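Local structure of VOC domain-containing protein (Streptococcus mutans, 3L7T) at the interface of chains A and B. The protein binds zinc and, as a member of the glyoxalase/VOC superfamily, may act as a lactoylglutathione lyase. Coordinates in Å, arbitrary orientation; residue numbers count along the deposited sequence, not the author numbering. Chains: chain A/B, Putative uncharacterized protein.

Contact 1: the interface of chains A and B. Residues chain A 12-14, 69-72, 126; chain B 78-81, 83.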
ATOM      1  N   ILE A  12      -6.571   4.724   4.126  1.00 19.00           N
ATOM      2  CA  ILE A  12      -7.612   5.656   4.574  1.00 18.75           C
ATOM      3  C   ILE A  12      -8.978   5.145   4.126  1.00 18.44           C
ATOM      4  O   ILE A  12      -9.149   4.709   3.003  1.00 17.66           O
ATOM      5  CB  ILE A  12      -7.355   7.066   4.006  1.00 20.31           C
ATOM      6  CG1 ILE A  12      -6.111   7.649   4.703  1.00 21.99           C
ATOM      7  CG2 ILE A  12      -8.611   7.997   4.213  1.00 19.51           C
ATOM      8  CD1 ILE A  12      -5.660   9.016   4.243  1.00 27.02           C
ATOM      9  N   VAL A  13      -9.984   5.274   4.995  1.00 19.37           N
ATOM     10  CA  VAL A  13     -11.338   4.821   4.689  1.00 19.49           C
ATOM     11  C   VAL A  13     -12.287   6.000   4.969  1.00 20.71           C
ATOM     12  O   VAL A  13     -11.897   6.948   5.650  1.00 19.80           O
ATOM     13  CB  VAL A  13     -11.765   3.586   5.525  1.00 19.47           C
ATOM     14  CG1 VAL A  13     -10.813   2.376   5.263  1.00 21.31           C
ATOM     15  CG2 VAL A  13     -11.835   3.920   7.024  1.00 19.18           C
ATOM     16  N   SER A  14     -13.423   6.015   4.284  1.00 20.89           N
ATOM     17  CA  SER A  14     -14.361   7.130   4.418  1.00 24.47           C
ATOM     18  C   SER A  14     -15.252   6.942   5.656  1.00 24.86           C
ATOM     19  O   SER A  14     -15.611   7.917   6.318  1.00 26.50           O
ATOM     20  CB  SER A  14     -15.203   7.315   3.129  1.00 22.30           C
ATOM     21  OG  SER A  14     -16.110   6.220   2.945  1.00 23.61           O
ATOM     22  N   PRO A  69     -13.039  12.008   3.425  1.00 30.86           N
ATOM     23  CA  PRO A  69     -11.881  12.199   2.541  1.00 29.96           C
ATOM     24  C   PRO A  69     -12.279  12.078   1.069  1.00 27.56           C
ATOM     25  O   PRO A  69     -13.321  11.471   0.770  1.00 26.16           O
ATOM     26  CB  PRO A  69     -10.943  11.047   2.931  1.00 28.39           C
ATOM     27  CG  PRO A  69     -11.850   9.992   3.493  1.00 32.72           C
ATOM     28  CD  PRO A  69     -13.020  10.707   4.123  1.00 32.36           C
ATOM     29  N   PRO A  70     -11.445  12.600   0.144  1.00 25.52           N
ATOM     30  CA  PRO A  70     -11.791  12.428  -1.270  1.00 26.15           C
ATOM     31  C   PRO A  70     -11.873  10.962  -1.666  1.00 26.85           C
ATOM     32  O   PRO A  70     -11.312  10.086  -0.973  1.00 25.02           O
ATOM     33  CB  PRO A  70     -10.651  13.113  -2.022  1.00 26.61           C
ATOM     34  CG  PRO A  70      -9.879  13.887  -1.007  1.00 28.19           C
ATOM     35  CD  PRO A  70     -10.178  13.322   0.337  1.00 26.03           C
ATOM     36  N   GLU A  71     -12.618  10.689  -2.731  1.00 24.38           N
ATOM     37  CA  GLU A  71     -12.701   9.341  -3.277  1.00 24.80           C
ATOM     38  C   GLU A  71     -11.378   8.972  -3.949  1.00 23.52           C
ATOM     39  O   GLU A  71     -10.628   9.835  -4.418  1.00 22.06           O
ATOM     40  CB  GLU A  71     -13.859   9.214  -4.275  1.00 25.54           C
ATOM     41  CG  GLU A  71     -15.207   9.189  -3.583  1.00 30.83           C
ATOM     42  CD  GLU A  71     -16.402   9.083  -4.534  1.00 36.69           C
ATOM     43  OE1 GLU A  71     -16.257   9.285  -5.768  1.00 35.69           O
ATOM     44  OE2 GLU A  71     -17.504   8.802  -4.020  1.00 43.10           O
ATOM     45  N   ARG A  72     -11.061   7.696  -3.862  1.00 25.34           N
ATOM     46  CA  ARG A  72      -9.935   7.135  -4.594  1.00 25.40           C
ATOM     47  C   ARG A  72     -10.156   7.393  -6.064  1.00 25.11           C
ATOM     48  O   ARG A  72     -11.258   7.196  -6.574  1.00 27.32           O
ATOM     49  CB  ARG A  72      -9.885   5.624  -4.377  1.00 24.20           C
ATOM     50  CG  ARG A  72      -8.604   5.010  -4.960  1.00 24.94           C
ATOM     51  CD  ARG A  72      -8.508   3.526  -4.589  1.00 27.32           C
ATOM     52  NE  ARG A  72      -7.346   2.882  -5.200  1.00 26.19           N
ATOM     53  CZ  ARG A  72      -7.310   2.450  -6.457  1.00 27.83           C
ATOM     54  NH1 ARG A  72      -8.393   2.542  -7.235  1.00 25.98           N
ATOM     55  NH2 ARG A  72      -6.214   1.840  -6.911  1.00 28.15           N
ATOM     56  N   ASP A 126     -14.455   1.422  -0.021  1.00 21.89           N
ATOM     57  CA  ASP A 126     -14.037   2.660  -0.705  1.00 21.87           C
ATOM     58  C   ASP A 126     -13.371   2.386  -2.051  1.00 22.39           C
ATOM     59  O   ASP A 126     -12.776   3.290  -2.656  1.00 23.90           O
ATOM     60  CB  ASP A 126     -13.135   3.491   0.193  1.00 21.37           C
ATOM     61  CG  ASP A 126     -13.894   4.060   1.395  1.00 24.25           C
ATOM     62  OD1 ASP A 126     -14.883   4.773   1.149  1.00 25.01           O
ATOM     63  OD2 ASP A 126     -13.623   3.679   2.561  1.00 24.80           O
TER
ATOM     64  N   GLU B  78      -5.628  13.510   2.285  1.00 28.33           N
ATOM     65  CA  GLU B  78      -5.357  12.401   1.382  1.00 24.67           C
ATOM     66  C   GLU B  78      -6.647  11.667   1.062  1.00 24.14           C
ATOM     67  O   GLU B  78      -7.613  11.674   1.850  1.00 25.06           O
ATOM     68  CB  GLU B  78      -4.344  11.433   2.002  1.00 21.60           C
ATOM     69  CG  GLU B  78      -2.977  12.082   2.279  1.00 21.17           C
ATOM     70  CD  GLU B  78      -2.212  11.327   3.342  1.00 31.00           C
ATOM     71  OE1 GLU B  78      -2.644  11.327   4.513  1.00 29.36           O
ATOM     72  OE2 GLU B  78      -1.170  10.754   3.021  1.00 28.15           O
ATOM     73  N   ALA B  79      -6.669  11.043  -0.106  1.00 24.28           N
ATOM     74  CA  ALA B  79      -7.825  10.270  -0.555  1.00 21.79           C
ATOM     75  C   ALA B  79      -7.971   8.960   0.206  1.00 21.83           C
ATOM     76  O   ALA B  79      -6.968   8.403   0.723  1.00 20.47           O
ATOM     77  CB  ALA B  79      -7.706   9.988  -2.074  1.00 22.77           C
ATOM     78  N   CYS B  80      -9.163   8.369   0.093  1.00 20.42           N
ATOM     79  CA  CYS B  80      -9.366   6.975   0.442  1.00 20.18           C
ATOM     80  C   CYS B  80      -8.364   6.100  -0.317  1.00 22.79           C
ATOM     81  O   CYS B  80      -8.050   6.358  -1.484  1.00 21.91           O
ATOM     82  CB  CYS B  80     -10.770   6.521   0.058  1.00 21.24           C
ATOM     83  SG  CYS B  80     -12.045   7.208   1.179  1.00 26.77           S
ATOM     84  N   GLY B  81      -8.050   4.971   0.287  1.00 19.52           N
ATOM     85  CA  GLY B  81      -7.173   3.977  -0.373  1.00 22.48           C
ATOM     86  C   GLY B  81      -5.807   3.907   0.303  1.00 21.42           C
ATOM     87  O   GLY B  81      -5.627   4.390   1.415  1.00 21.44           O
ATOM     88  N   ARG B  83      -2.312   4.493   1.733  1.00 18.68           N
ATOM     89  CA  ARG B  83      -1.875   5.787   2.156  1.00 21.99           C
ATOM     90  C   ARG B  83      -0.336   5.840   2.167  1.00 21.16           C
ATOM     91  O   ARG B  83       0.259   6.678   1.492  1.00 23.17           O
ATOM     92  CB  ARG B  83      -2.475   6.103   3.525  1.00 21.01           C
ATOM     93  CG  ARG B  83      -2.060   7.449   4.053  1.00 22.33           C
ATOM     94  CD  ARG B  83      -2.355   7.571   5.545  1.00 21.77           C
ATOM     95  NE  ARG B  83      -2.201   8.973   5.927  1.00 22.41           N
ATOM     96  CZ  ARG B  83      -2.312   9.423   7.168  1.00 31.63           C
ATOM     97  NH1 ARG B  83      -2.521   8.574   8.177  1.00 30.46           N
ATOM     98  NH2 ARG B  83      -2.135  10.719   7.415  1.00 30.16           N
TER
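A:Pro70 O, a backbone carbonyl oxygen, is gripped by two donors of B:Cys80: the backbone N points almost straight at it (174° at H) from 3.0 Å, in the carbonyl plane, and SG adds a weak bond. With SG anti to its carbonyl carbon (chi1 -73°), the cysteine places its sulfur among A:Pro69, 3.6 Å from CG, the A:Ser14 CB and the A:Asp126 carboxylate. A:Ser14 holds that carboxylate through both of its oxygens: OG lies 2.6 Å from OD1 on the syn lone pair, while the backbone N meets OD2 from above the plane. The A:Ile12 backbone makes reciprocal antiparallel bonds with B:Gly81: its N reaches B:Gly81 O at 2.9 Å, and its O accepts B:Gly81 N on a lone pair. The CD1 tip of A:Ile12 touches B:Glu78 CB at 3.5 Å, the side chains crossing nearly at right angles, and rests obliquely along the aliphatic part of the B:Arg83 side chain, 3.8 Å from CD. A salt bridge from B:Arg83 NE to B:Glu78 OE1 at 2.8 Å, met 32° out of the carboxylate plane, probably holds these two side chains of chain B in place. The patch thus docks the B:78-80 segment between the end of strand 5-12 and the A:69-72 loop, which probably helps to secure one flank of the two-fold interface of the deposited dimer.

Contact 2: the interface of chains A and B. Residues chain A 9-11, 82-85, 128; chain B 9-11, 81-85, 128.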
ATOM      1  N   VAL A   9       1.436  -1.215   6.339  1.00 17.78           N
ATOM      2  CA  VAL A   9       0.852  -0.511   5.204  1.00 21.42           C
ATOM      3  C   VAL A   9      -0.350   0.195   5.795  1.00 20.70           C
ATOM      4  O   VAL A   9      -1.082  -0.405   6.585  1.00 22.83           O
ATOM      5  CB  VAL A   9       0.315  -1.510   4.165  1.00 20.12           C
ATOM      6  CG1 VAL A   9      -0.077  -0.759   2.888  1.00 22.47           C
ATOM      7  CG2 VAL A   9       1.424  -2.521   3.804  1.00 21.84           C
ATOM      8  N   ALA A  10      -0.503   1.466   5.463  1.00 20.89           N
ATOM      9  CA  ALA A  10      -1.595   2.283   6.010  1.00 19.71           C
ATOM     10  C   ALA A  10      -2.567   2.598   4.899  1.00 20.60           C
ATOM     11  O   ALA A  10      -2.199   2.642   3.721  1.00 20.07           O
ATOM     12  CB  ALA A  10      -1.032   3.559   6.589  1.00 17.77           C
ATOM     13  N   LEU A  11      -3.831   2.766   5.276  1.00 20.95           N
ATOM     14  CA  LEU A  11      -4.827   3.134   4.288  1.00 20.28           C
ATOM     15  C   LEU A  11      -5.854   3.983   4.957  1.00 20.58           C
ATOM     16  O   LEU A  11      -5.966   3.986   6.198  1.00 20.87           O
ATOM     17  CB  LEU A  11      -5.458   1.891   3.667  1.00 21.57           C
ATOM     18  CG  LEU A  11      -6.221   0.915   4.551  1.00 26.76           C
ATOM     19  CD1 LEU A  11      -7.697   1.220   4.436  1.00 26.83           C
ATOM     20  CD2 LEU A  11      -5.964  -0.516   4.094  1.00 27.93           C
ATOM     21  N   LEU A  82       0.478   4.471  -3.719  1.00 20.32           N
ATOM     22  CA  LEU A  82       0.114   3.082  -3.526  1.00 22.28           C
ATOM     23  C   LEU A  82      -1.211   2.697  -4.144  1.00 25.06           C
ATOM     24  O   LEU A  82      -2.207   3.409  -4.006  1.00 24.92           O
ATOM     25  CB  LEU A  82       0.124   2.726  -2.049  1.00 22.92           C
ATOM     26  CG  LEU A  82       1.474   2.893  -1.383  1.00 24.08           C
ATOM     27  CD1 LEU A  82       1.275   3.025   0.138  1.00 22.20           C
ATOM     28  CD2 LEU A  82       2.329   1.665  -1.682  1.00 25.17           C
ATOM     29  N   ARG A  83      -1.203   1.582  -4.859  1.00 22.96           N
ATOM     30  CA  ARG A  83      -2.253   1.233  -5.797  1.00 25.52           C
ATOM     31  C   ARG A  83      -3.181   0.182  -5.206  1.00 26.25           C
ATOM     32  O   ARG A  83      -4.382   0.423  -5.053  1.00 27.43           O
ATOM     33  CB  ARG A  83      -1.615   0.703  -7.099  1.00 24.66           C
ATOM     34  CG  ARG A  83      -2.592   0.463  -8.225  1.00 30.56           C
ATOM     35  CD  ARG A  83      -1.891  -0.223  -9.410  1.00 32.39           C
ATOM     36  NE  ARG A  83      -2.867  -0.460 -10.462  1.00 33.31           N
ATOM     37  CZ  ARG A  83      -2.687  -1.244 -11.525  1.00 43.69           C
ATOM     38  NH1 ARG A  83      -1.522  -1.849 -11.749  1.00 37.63           N
ATOM     39  NH2 ARG A  83      -3.689  -1.401 -12.383  1.00 40.38           N
ATOM     40  N   HIS A  84      -2.641  -1.010  -4.935  1.00 23.95           N
ATOM     41  CA  HIS A  84      -3.434  -2.110  -4.408  1.00 25.30           C
ATOM     42  C   HIS A  84      -2.576  -3.037  -3.557  1.00 25.09           C
ATOM     43  O   HIS A  84      -1.365  -2.847  -3.435  1.00 26.14           O
ATOM     44  CB  HIS A  84      -4.179  -2.870  -5.519  1.00 26.85           C
ATOM     45  CG  HIS A  84      -3.315  -3.782  -6.339  1.00 33.47           C
ATOM     46  ND1 HIS A  84      -2.986  -3.516  -7.651  1.00 36.07           N
ATOM     47  CD2 HIS A  84      -2.787  -5.000  -6.061  1.00 39.17           C
ATOM     48  CE1 HIS A  84      -2.254  -4.508  -8.129  1.00 37.68           C
ATOM     49  NE2 HIS A  84      -2.085  -5.400  -7.170  1.00 39.58           N
ATOM     50  N   LEU A  85      -3.235  -3.970  -2.896  1.00 25.22           N
ATOM     51  CA  LEU A  85      -2.608  -4.822  -1.914  1.00 22.42           C
ATOM     52  C   LEU A  85      -3.116  -6.214  -2.175  1.00 23.25           C
ATOM     53  O   LEU A  85      -4.310  -6.424  -2.407  1.00 22.41           O
ATOM     54  CB  LEU A  85      -3.029  -4.340  -0.504  1.00 22.90           C
ATOM     55  CG  LEU A  85      -2.660  -5.113   0.742  1.00 26.23           C
ATOM     56  CD1 LEU A  85      -1.176  -5.199   0.842  1.00 25.61           C
ATOM     57  CD2 LEU A  85      -3.215  -4.364   1.965  1.00 26.66           C
ATOM     58  N   LEU A 128     -11.005   0.244  -2.813  1.00 23.00           N
ATOM     59  CA  LEU A 128      -9.557  -0.072  -2.800  1.00 22.72           C
ATOM     60  C   LEU A 128      -9.421  -1.502  -3.369  1.00 21.41           C
ATOM     61  O   LEU A 128     -10.041  -2.430  -2.841  1.00 24.04           O
ATOM     62  CB  LEU A 128      -9.064  -0.066  -1.357  1.00 21.52           C
ATOM     63  CG  LEU A 128      -7.598  -0.488  -1.158  1.00 25.85           C
ATOM     64  CD1 LEU A 128      -6.749   0.454  -1.996  1.00 27.19           C
ATOM     65  CD2 LEU A 128      -7.235  -0.418   0.339  1.00 23.09           C
TER
ATOM     66  N   VAL B   9       2.547  -5.572  -2.609  1.00 25.03           N
ATOM     67  CA  VAL B   9       1.953  -4.244  -2.573  1.00 26.63           C
ATOM     68  C   VAL B   9       2.337  -3.575  -3.890  1.00 27.68           C
ATOM     69  O   VAL B   9       3.494  -3.636  -4.326  1.00 26.57           O
ATOM     70  CB  VAL B   9       2.571  -3.422  -1.457  1.00 24.39           C
ATOM     71  CG1 VAL B   9       2.061  -1.963  -1.484  1.00 29.71           C
ATOM     72  CG2 VAL B   9       2.274  -4.051  -0.105  1.00 29.24           C
ATOM     73  N   ALA B  10       1.364  -2.977  -4.559  1.00 23.78           N
ATOM     74  CA  ALA B  10       1.652  -2.326  -5.819  1.00 23.38           C
ATOM     75  C   ALA B  10       1.586  -0.814  -5.694  1.00 24.76           C
ATOM     76  O   ALA B  10       0.862  -0.261  -4.831  1.00 21.62           O
ATOM     77  CB  ALA B  10       0.714  -2.844  -6.935  1.00 24.05           C
ATOM     78  N   LEU B  11       2.341  -0.141  -6.547  1.00 24.16           N
ATOM     79  CA  LEU B  11       2.327   1.306  -6.588  1.00 27.24           C
ATOM     80  C   LEU B  11       2.514   1.838  -7.994  1.00 29.55           C
ATOM     81  O   LEU B  11       3.050   1.134  -8.877  1.00 29.73           O
ATOM     82  CB  LEU B  11       3.354   1.896  -5.626  1.00 28.46           C
ATOM     83  CG  LEU B  11       4.832   1.668  -5.904  1.00 32.15           C
ATOM     84  CD1 LEU B  11       5.382   2.947  -6.539  1.00 30.08           C
ATOM     85  CD2 LEU B  11       5.559   1.416  -4.581  1.00 32.40           C
ATOM     86  N   GLY B  81      -8.050   4.971   0.287  1.00 19.52           N
ATOM     87  CA  GLY B  81      -7.173   3.977  -0.373  1.00 22.48           C
ATOM     88  C   GLY B  81      -5.807   3.907   0.303  1.00 21.42           C
ATOM     89  O   GLY B  81      -5.627   4.390   1.415  1.00 21.44           O
ATOM     90  N   LEU B  82      -4.853   3.199  -0.307  1.00 21.22           N
ATOM     91  CA  LEU B  82      -3.586   2.972   0.374  1.00 20.25           C
ATOM     92  C   LEU B  82      -2.834   4.283   0.533  1.00 20.71           C
ATOM     93  O   LEU B  82      -2.800   5.121  -0.385  1.00 21.42           O
ATOM     94  CB  LEU B  82      -2.738   1.978  -0.428  1.00 20.31           C
ATOM     95  CG  LEU B  82      -3.346   0.587  -0.437  1.00 23.25           C
ATOM     96  CD1 LEU B  82      -2.590  -0.233  -1.485  1.00 23.89           C
ATOM     97  CD2 LEU B  82      -3.285  -0.085   0.925  1.00 24.67           C
ATOM     98  N   ARG B  83      -2.312   4.493   1.733  1.00 18.68           N
ATOM     99  CA  ARG B  83      -1.875   5.787   2.156  1.00 21.99           C
ATOM    100  C   ARG B  83      -0.336   5.840   2.167  1.00 21.16           C
ATOM    101  O   ARG B  83       0.259   6.678   1.492  1.00 23.17           O
ATOM    102  CB  ARG B  83      -2.475   6.103   3.525  1.00 21.01           C
ATOM    103  CG  ARG B  83      -2.060   7.449   4.053  1.00 22.33           C
ATOM    104  CD  ARG B  83      -2.355   7.571   5.545  1.00 21.77           C
ATOM    105  NE  ARG B  83      -2.201   8.973   5.927  1.00 22.41           N
ATOM    106  CZ  ARG B  83      -2.312   9.423   7.168  1.00 31.63           C
ATOM    107  NH1 ARG B  83      -2.521   8.574   8.177  1.00 30.46           N
ATOM    108  NH2 ARG B  83      -2.135  10.719   7.415  1.00 30.16           N
ATOM    109  N   HIS B  84       0.315   4.985   2.947  1.00 21.27           N
ATOM    110  CA  HIS B  84       1.793   4.992   2.951  1.00 22.44           C
ATOM    111  C   HIS B  84       2.339   3.652   3.400  1.00 21.54           C
ATOM    112  O   HIS B  84       1.580   2.765   3.736  1.00 20.43           O
ATOM    113  CB  HIS B  84       2.365   6.102   3.837  1.00 25.44           C
ATOM    114  CG  HIS B  84       2.067   5.931   5.294  1.00 24.01           C
ATOM    115  ND1 HIS B  84       1.279   6.817   5.994  1.00 27.84           N
ATOM    116  CD2 HIS B  84       2.493   5.016   6.194  1.00 26.48           C
ATOM    117  CE1 HIS B  84       1.187   6.426   7.250  1.00 30.25           C
ATOM    118  NE2 HIS B  84       1.892   5.318   7.391  1.00 30.58           N
ATOM    119  N   LEU B  85       3.632   3.458   3.177  1.00 20.16           N
ATOM    120  CA  LEU B  85       4.272   2.169   3.345  1.00 20.51           C
ATOM    121  C   LEU B  85       5.474   2.367   4.247  1.00 21.35           C
ATOM    122  O   LEU B  85       6.259   3.304   4.054  1.00 22.24           O
ATOM    123  CB  LEU B  85       4.731   1.686   1.958  1.00 20.51           C
ATOM    124  CG  LEU B  85       5.342   0.296   1.859  1.00 22.22           C
ATOM    125  CD1 LEU B  85       4.389  -0.781   2.305  1.00 29.32           C
ATOM    126  CD2 LEU B  85       5.729   0.046   0.385  1.00 26.86           C
ATOM    127  N   LEU B 128       5.128   9.907  -2.585  1.00 25.65           N
ATOM    128  CA  LEU B 128       4.575   8.780  -1.803  1.00 24.99           C
ATOM    129  C   LEU B 128       5.272   8.739  -0.457  1.00 24.95           C
ATOM    130  O   LEU B 128       6.499   8.675  -0.407  1.00 28.22           O
ATOM    131  CB  LEU B 128       4.845   7.468  -2.535  1.00 24.34           C
ATOM    132  CG  LEU B 128       4.378   6.172  -1.875  1.00 27.75           C
ATOM    133  CD1 LEU B 128       2.954   6.353  -1.341  1.00 32.00           C
ATOM    134  CD2 LEU B 128       4.428   5.051  -2.917  1.00 29.02           C
TER
HETATM  135  O   HOH W   1      -4.940   3.486  -3.268  1.00 33.66           O
HETATM  136  O   HOH W   2      -0.440   6.555  -1.826  1.00 36.61           O
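A:Leu82 can be traced outward atom by atom. Its CB meets B:Leu82 CB at 3.4 Å, a tight carbon contact between equivalent residues of the two-fold pair. CG, set anti to the carbonyl carbon (chi1 -61°), lies 3.8 Å from B:Leu128 CD1, and these leucines cross at about a right angle. The branches then diverge: CD1 presses on the backbone of B:His84, 3.5 Å from CA, while CD2 reaches B:Val9 CG1 at 3.6 Å. B:Leu82 makes the corresponding contacts in the other direction. Farther out, A:Ala10 CB sits over one face of the B:His84 imidazole, 3.7 Å from the centroid and offset toward the rim, a CH-pi contact. The backbone of A:Ala10 is held by consecutive residues of the partner strand: its N donates to B:His84 O at 3.0 Å, in the carbonyl plane, and its O receives B:Arg83 N at 2.7 Å from 36° above the plane. Bonding to adjacent residues, with B:Arg83 at psi -60°, is the geometry of a beta bulge, and the twin has it too. Water 1 links B:Leu82 N (3.0 Å) with A:Leu82 O, and water 2 does the same with the chains exchanged. The arrangement sits where strand 5-12 of each chain runs antiparallel to strand 81-88 of the other, placing A:His84 and B:His84, which belong to the zinc site of this protein, beside the partner's strand 5-12.

The C-alpha centres of contact 1 and contact 2 are about 11 Å apart, and the contacts share B:Gly81 and B:Arg83. Both use strand 5-12 of chain A against strand 81-88 of chain B, so contact 1 continues at the strand end the pairing that contact 2 carries across the two-fold axis. Contact 1 has a twin on the opposite flank. Since A:His8 and A:Glu55 bind zinc, and B:His84 and B:Glu131 belong to known zinc sites, this pairing probably brings metal ligands of both subunits together, as in dimeric glyoxalases, which would let the two subunits share each site.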